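PDB 6NYR: Crov588 from Cafeteriavirus, which is of unknown function but folds into a circular leucine-rich-repeat solenoid built from FNIP repeats, a form consistent with a binding scaffold. Local coordinates for residues A[122-127]-A[141-146]; A[401-406]-A[424-429]. One frame throughout, in Å; residues are numbered along the deposited sequence.

Contact 1. Residues A[122-127]-A[141-146]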
loop_
_atom_site.group_PDB
_atom_site.type_symbol
_atom_site.label_atom_id
_atom_site.label_comp_id
_atom_site.label_asym_id
_atom_site.label_seq_id
_atom_site.Cartn_x
_atom_site.Cartn_y
_atom_site.Cartn_z
ATOM N N THR A 122 -29.432 -6.980 10.461
ATOM C CA THR A 122 -29.326 -6.041 9.355
ATOM C C THR A 122 -28.304 -6.450 8.303
ATOM O O THR A 122 -28.438 -6.049 7.144
ATOM C CB THR A 122 -28.945 -4.643 9.871
ATOM O OG1 THR A 122 -27.837 -4.749 10.776
ATOM C CG2 THR A 122 -30.115 -3.989 10.584
ATOM N N HIS A 123 -27.292 -7.232 8.673
ATOM C CA HIS A 123 -26.215 -7.617 7.772
ATOM C C HIS A 123 -26.062 -9.126 7.808
ATOM O O HIS A 123 -25.728 -9.690 8.855
ATOM C CB HIS A 123 -24.898 -6.929 8.165
ATOM C CG HIS A 123 -24.872 -5.459 7.879
ATOM N ND1 HIS A 123 -25.753 -4.568 8.455
ATOM C CD2 HIS A 123 -24.059 -4.720 7.085
ATOM C CE1 HIS A 123 -25.489 -3.348 8.024
ATOM N NE2 HIS A 123 -24.464 -3.412 7.192
ATOM N N LEU A 124 -26.321 -9.775 6.676
ATOM C CA LEU A 124 -26.209 -11.223 6.552
ATOM C C LEU A 124 -25.274 -11.571 5.404
ATOM O O LEU A 124 -25.410 -11.033 4.300
ATOM C CB LEU A 124 -27.579 -11.867 6.326
ATOM C CG LEU A 124 -27.558 -13.375 6.065
ATOM C CD1 LEU A 124 -26.884 -14.107 7.214
ATOM C CD2 LEU A 124 -28.969 -13.905 5.840
ATOM N N THR A 125 -24.325 -12.462 5.669
ATOM C CA THR A 125 -23.415 -12.985 4.661
ATOM C C THR A 125 -23.398 -14.503 4.765
ATOM O O THR A 125 -23.132 -15.049 5.841
ATOM C CB THR A 125 -21.999 -12.421 4.842
ATOM O OG1 THR A 125 -22.018 -11.005 4.610
ATOM C CG2 THR A 125 -21.027 -13.088 3.877
ATOM N N PHE A 126 -23.686 -15.178 3.654
ATOM C CA PHE A 126 -23.697 -16.633 3.642
ATOM C C PHE A 126 -22.291 -17.192 3.446
ATOM O O PHE A 126 -21.421 -16.558 2.839
ATOM C CB PHE A 126 -24.614 -17.168 2.538
ATOM C CG PHE A 126 -26.077 -17.138 2.890
ATOM C CD1 PHE A 126 -26.634 -18.124 3.690
ATOM C CD2 PHE A 126 -26.896 -16.130 2.413
ATOM C CE1 PHE A 126 -27.976 -18.099 4.013
ATOM C CE2 PHE A 126 -28.239 -16.098 2.734
ATOM C CZ PHE A 126 -28.781 -17.084 3.535
ATOM N N GLY A 127 -22.080 -18.395 3.968
ATOM C CA GLY A 127 -20.810 -19.076 3.818
ATOM C C GLY A 127 -20.591 -19.605 2.415
ATOM O O GLY A 127 -21.475 -19.600 1.559
ATOM N N GLY A 141 -36.763 -9.217 8.547
ATOM C CA GLY A 141 -37.586 -8.236 7.863
ATOM C C GLY A 141 -36.934 -6.888 7.667
ATOM O O GLY A 141 -37.368 -6.125 6.797
ATOM N N GLY A 142 -35.920 -6.568 8.461
ATOM C CA GLY A 142 -35.220 -5.310 8.326
ATOM C C GLY A 142 -33.807 -5.449 7.790
ATOM O O GLY A 142 -32.956 -4.591 8.047
ATOM N N LEU A 143 -33.537 -6.528 7.056
ATOM C CA LEU A 143 -32.217 -6.723 6.473
ATOM C C LEU A 143 -31.895 -5.598 5.495
ATOM O O LEU A 143 -32.735 -5.194 4.684
ATOM C CB LEU A 143 -32.151 -8.057 5.734
ATOM C CG LEU A 143 -31.225 -9.185 6.185
ATOM C CD1 LEU A 143 -30.778 -9.964 4.913
ATOM C CD2 LEU A 143 -30.025 -8.750 6.974
ATOM N N THR A 144 -30.665 -5.097 5.568
ATOM C CA THR A 144 -30.172 -4.082 4.643
ATOM C C THR A 144 -29.064 -4.589 3.733
ATOM O O THR A 144 -28.999 -4.190 2.570
ATOM C CB THR A 144 -29.657 -2.858 5.414
ATOM O OG1 THR A 144 -28.649 -3.268 6.347
ATOM C CG2 THR A 144 -30.791 -2.175 6.156
ATOM N N HIS A 145 -28.181 -5.453 4.233
ATOM C CA HIS A 145 -27.036 -5.937 3.474
ATOM C C HIS A 145 -27.096 -7.455 3.397
ATOM O O HIS A 145 -27.131 -8.132 4.431
ATOM C CB HIS A 145 -25.724 -5.469 4.110
ATOM C CG HIS A 145 -25.464 -4.002 3.945
ATOM N ND1 HIS A 145 -26.306 -3.033 4.448
ATOM C CD2 HIS A 145 -24.470 -3.339 3.306
ATOM C CE1 HIS A 145 -25.834 -1.838 4.140
ATOM N NE2 HIS A 145 -24.721 -1.996 3.446
ATOM N N LEU A 146 -27.109 -7.985 2.173
ATOM C CA LEU A 146 -27.137 -9.421 1.941
ATOM C C LEU A 146 -26.069 -9.802 0.926
ATOM O O LEU A 146 -26.039 -9.260 -0.182
ATOM C CB LEU A 146 -28.509 -9.878 1.440
ATOM C CG LEU A 146 -28.611 -11.365 1.094
ATOM C CD1 LEU A 146 -28.422 -12.211 2.346
ATOM C CD2 LEU A 146 -29.929 -11.669 0.411
#
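Two successive turns of a leucine-rich-repeat solenoid meet here, strand 123-125 running parallel to strand 145-147. Leu124 N donates to His145 O at 2.9 Å, almost straight. Thr122 O is gripped by three donors: His145 N nearly along the carbonyl axis, Thr144 N on a lone pair, and Thr144 OG1 from above the carbonyl plane.

On one face of the strands, His123 and His145 lie side by side with the same torsions, CG anti to the carbonyl carbon. Their rings form an offset stack, with centroids 4.2 Å apart and planes at 10°. The CB of His145 sits over the face of the His123 ring as a CH-pi contact. His167 stacks in turn on His145, so the row of rings continues to strand 167-169.

The opposite face, with Leu124 and Leu146, turns into the apolar core. Both leucines hold CG anti to the backbone N and point the same way. Leu146 CD1 is the bump. It nests in the notch formed by Leu124 CD2, 3.9 Å away, and Phe126 CE2. Leu143 forks against the first segment: CD2 lies 3.1 Å from Thr122 O, and CD1 fills in beside Leu124 CB.

Each histidine is pinned by the threonine before it. His123 ND1 donates to Thr122 OG1, which also bonds to Leu100 O, and His145 ND1 donates in its ring plane to Thr144 OG1 at 3.0 Å.

Contact 2. Residues A[401-406]-A[424-429]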
loop_
_atom_site.group_PDB
_atom_site.type_symbol
_atom_site.label_atom_id
_atom_site.label_comp_id
_atom_site.label_asym_id
_atom_site.label_seq_id
_atom_site.Cartn_x
_atom_site.Cartn_y
_atom_site.Cartn_z
ATOM N N LYS A 401 16.515 25.328 -24.609
ATOM C CA LYS A 401 15.178 25.851 -24.347
ATOM C C LYS A 401 14.092 24.793 -24.481
ATOM O O LYS A 401 12.962 25.109 -24.890
ATOM C CB LYS A 401 14.887 27.032 -25.274
ATOM C CG LYS A 401 15.270 28.396 -24.688
ATOM C CD LYS A 401 16.783 28.576 -24.628
ATOM C CE LYS A 401 17.217 29.233 -23.323
ATOM N NZ LYS A 401 17.135 30.719 -23.332
ATOM N N VAL A 402 14.386 23.552 -24.112
ATOM C CA VAL A 402 13.423 22.467 -24.264
ATOM C C VAL A 402 12.555 22.318 -23.022
ATOM O O VAL A 402 11.325 22.292 -23.113
ATOM C CB VAL A 402 14.165 21.153 -24.595
ATOM C CG1 VAL A 402 13.177 20.006 -24.723
ATOM C CG2 VAL A 402 14.998 21.317 -25.853
ATOM N N LEU A 403 13.170 22.205 -21.851
ATOM C CA LEU A 403 12.410 22.024 -20.617
ATOM C C LEU A 403 11.823 23.358 -20.166
ATOM O O LEU A 403 12.532 24.371 -20.160
ATOM C CB LEU A 403 13.301 21.441 -19.529
ATOM C CG LEU A 403 13.892 20.068 -19.866
ATOM C CD1 LEU A 403 14.929 19.646 -18.832
ATOM C CD2 LEU A 403 12.794 19.016 -19.983
ATOM N N PRO A 404 10.542 23.403 -19.806
ATOM C CA PRO A 404 9.931 24.678 -19.406
ATOM C C PRO A 404 10.417 25.157 -18.046
ATOM O O PRO A 404 10.782 24.366 -17.172
ATOM C CB PRO A 404 8.429 24.362 -19.379
ATOM C CG PRO A 404 8.372 22.892 -19.068
ATOM C CD PRO A 404 9.588 22.275 -19.731
ATOM N N ASN A 405 10.405 26.484 -17.873
ATOM C CA ASN A 405 10.779 27.074 -16.598
ATOM C C ASN A 405 9.890 26.617 -15.453
ATOM O O ASN A 405 10.333 26.658 -14.301
ATOM C CB ASN A 405 10.727 28.607 -16.676
ATOM C CG ASN A 405 11.712 29.180 -17.683
ATOM O OD1 ASN A 405 12.817 28.660 -17.856
ATOM N ND2 ASN A 405 11.316 30.259 -18.350
ATOM N N SER A 406 8.669 26.170 -15.733
ATOM C CA SER A 406 7.758 25.789 -14.667
ATOM C C SER A 406 8.064 24.420 -14.076
ATOM O O SER A 406 7.468 24.061 -13.055
ATOM C CB SER A 406 6.316 25.800 -15.184
ATOM O OG SER A 406 6.184 24.993 -16.346
ATOM N N VAL A 424 20.154 23.798 -19.562
ATOM C CA VAL A 424 19.200 22.770 -19.949
ATOM C C VAL A 424 18.146 22.592 -18.862
ATOM O O VAL A 424 16.944 22.643 -19.124
ATOM C CB VAL A 424 19.905 21.433 -20.266
ATOM C CG1 VAL A 424 18.866 20.394 -20.708
ATOM C CG2 VAL A 424 20.950 21.623 -21.343
ATOM N N LEU A 425 18.597 22.387 -17.624
ATOM C CA LEU A 425 17.694 22.190 -16.498
ATOM C C LEU A 425 17.183 23.541 -16.015
ATOM O O LEU A 425 17.987 24.440 -15.742
ATOM C CB LEU A 425 18.412 21.459 -15.374
ATOM C CG LEU A 425 19.003 20.105 -15.771
ATOM C CD1 LEU A 425 19.929 19.592 -14.673
ATOM C CD2 LEU A 425 17.914 19.094 -16.077
ATOM N N PRO A 426 15.870 23.716 -15.881
ATOM C CA PRO A 426 15.338 25.043 -15.552
ATOM C C PRO A 426 15.592 25.430 -14.106
ATOM O O PRO A 426 15.532 24.596 -13.200
ATOM C CB PRO A 426 13.834 24.904 -15.828
ATOM C CG PRO A 426 13.560 23.444 -15.589
ATOM C CD PRO A 426 14.800 22.711 -16.056
ATOM N N ASN A 427 15.905 26.710 -13.902
ATOM C CA ASN A 427 15.863 27.282 -12.564
ATOM C C ASN A 427 14.446 27.151 -12.023
ATOM O O ASN A 427 13.486 27.606 -12.654
ATOM C CB ASN A 427 16.291 28.746 -12.586
ATOM C CG ASN A 427 17.776 28.909 -12.824
ATOM O OD1 ASN A 427 18.600 28.304 -12.132
ATOM N ND2 ASN A 427 18.130 29.735 -13.802
ATOM N N GLY A 428 14.313 26.508 -10.868
ATOM C CA GLY A 428 13.025 26.132 -10.318
ATOM C C GLY A 428 12.845 24.642 -10.131
ATOM O O GLY A 428 11.961 24.225 -9.369
ATOM N N LEU A 429 13.662 23.823 -10.792
ATOM C CA LEU A 429 13.591 22.383 -10.602
ATOM C C LEU A 429 13.891 22.031 -9.151
ATOM O O LEU A 429 14.885 22.490 -8.578
ATOM C CB LEU A 429 14.575 21.675 -11.528
ATOM C CG LEU A 429 14.339 20.173 -11.692
ATOM C CD1 LEU A 429 13.093 19.956 -12.554
ATOM C CD2 LEU A 429 15.538 19.472 -12.292
#
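Pro426 and Leu403 carry this contact about equally. The Pro426 ring projects toward segment 401-406 and rests against the backbone there. Pro426 CG lies 3.3 Å from Pro404 O, and Pro426 CB is 3.8 Å from Asn405 CA. At the other end of the ring, Pro426 CD meets Leu403 CB at 4.0 Å.

Leu403 CG stands anti to the carbonyl carbon (chi1 -61°), and CB points toward 424-429. The CD1 branch reaches Val424 O at 3.6 Å. The same methyl lies 4.1 Å from Leu425 CD2, and the two leucine side chains run side by side in one direction. Val424 CG1 borders this methyl more loosely. The join is therefore van der Waals packing, with no hydrogen bond between the segments.

Further out, Leu403 and Leu425 both touch Leu410 of strand 409-411, which ties the loops to the apolar interior. A type II beta turn runs from Pro426 to Leu429 and is closed by Leu429 N donating to Pro426 O at 3.1 Å. Gly428 takes the positive phi of 119° that this turn needs at its third position. Ser450 OG bonds to Gly428 N and Leu429 O, while Ser406 OG bonds to Asn383 O and Leu385 O. The Leu-Pro-Asn segments recur along the chain, and their stacking, turn on turn, in the loops that lead into the strands is characteristic of the FNIP-type leucine-rich-repeat solenoid.

Contact 1 and contact 2 lie on opposite sides of the chain's centre, about 59 Å apart between centres, and do not touch. They join different elements of the same kind of repeat. Contact 1 holds strands and the residues leading into them. It combines backbone bonds and a ring stack with buried leucine packing. Contact 2 has van der Waals packing alone between its segments. It packs the loops between strands through leucine and proline carbons set against each other and against backbone carbonyls. Both mix core and surface: the leucines are buried in each, whereas the histidines of contact 1 are partly exposed and Asn405 and Asn427 of contact 2 are exposed.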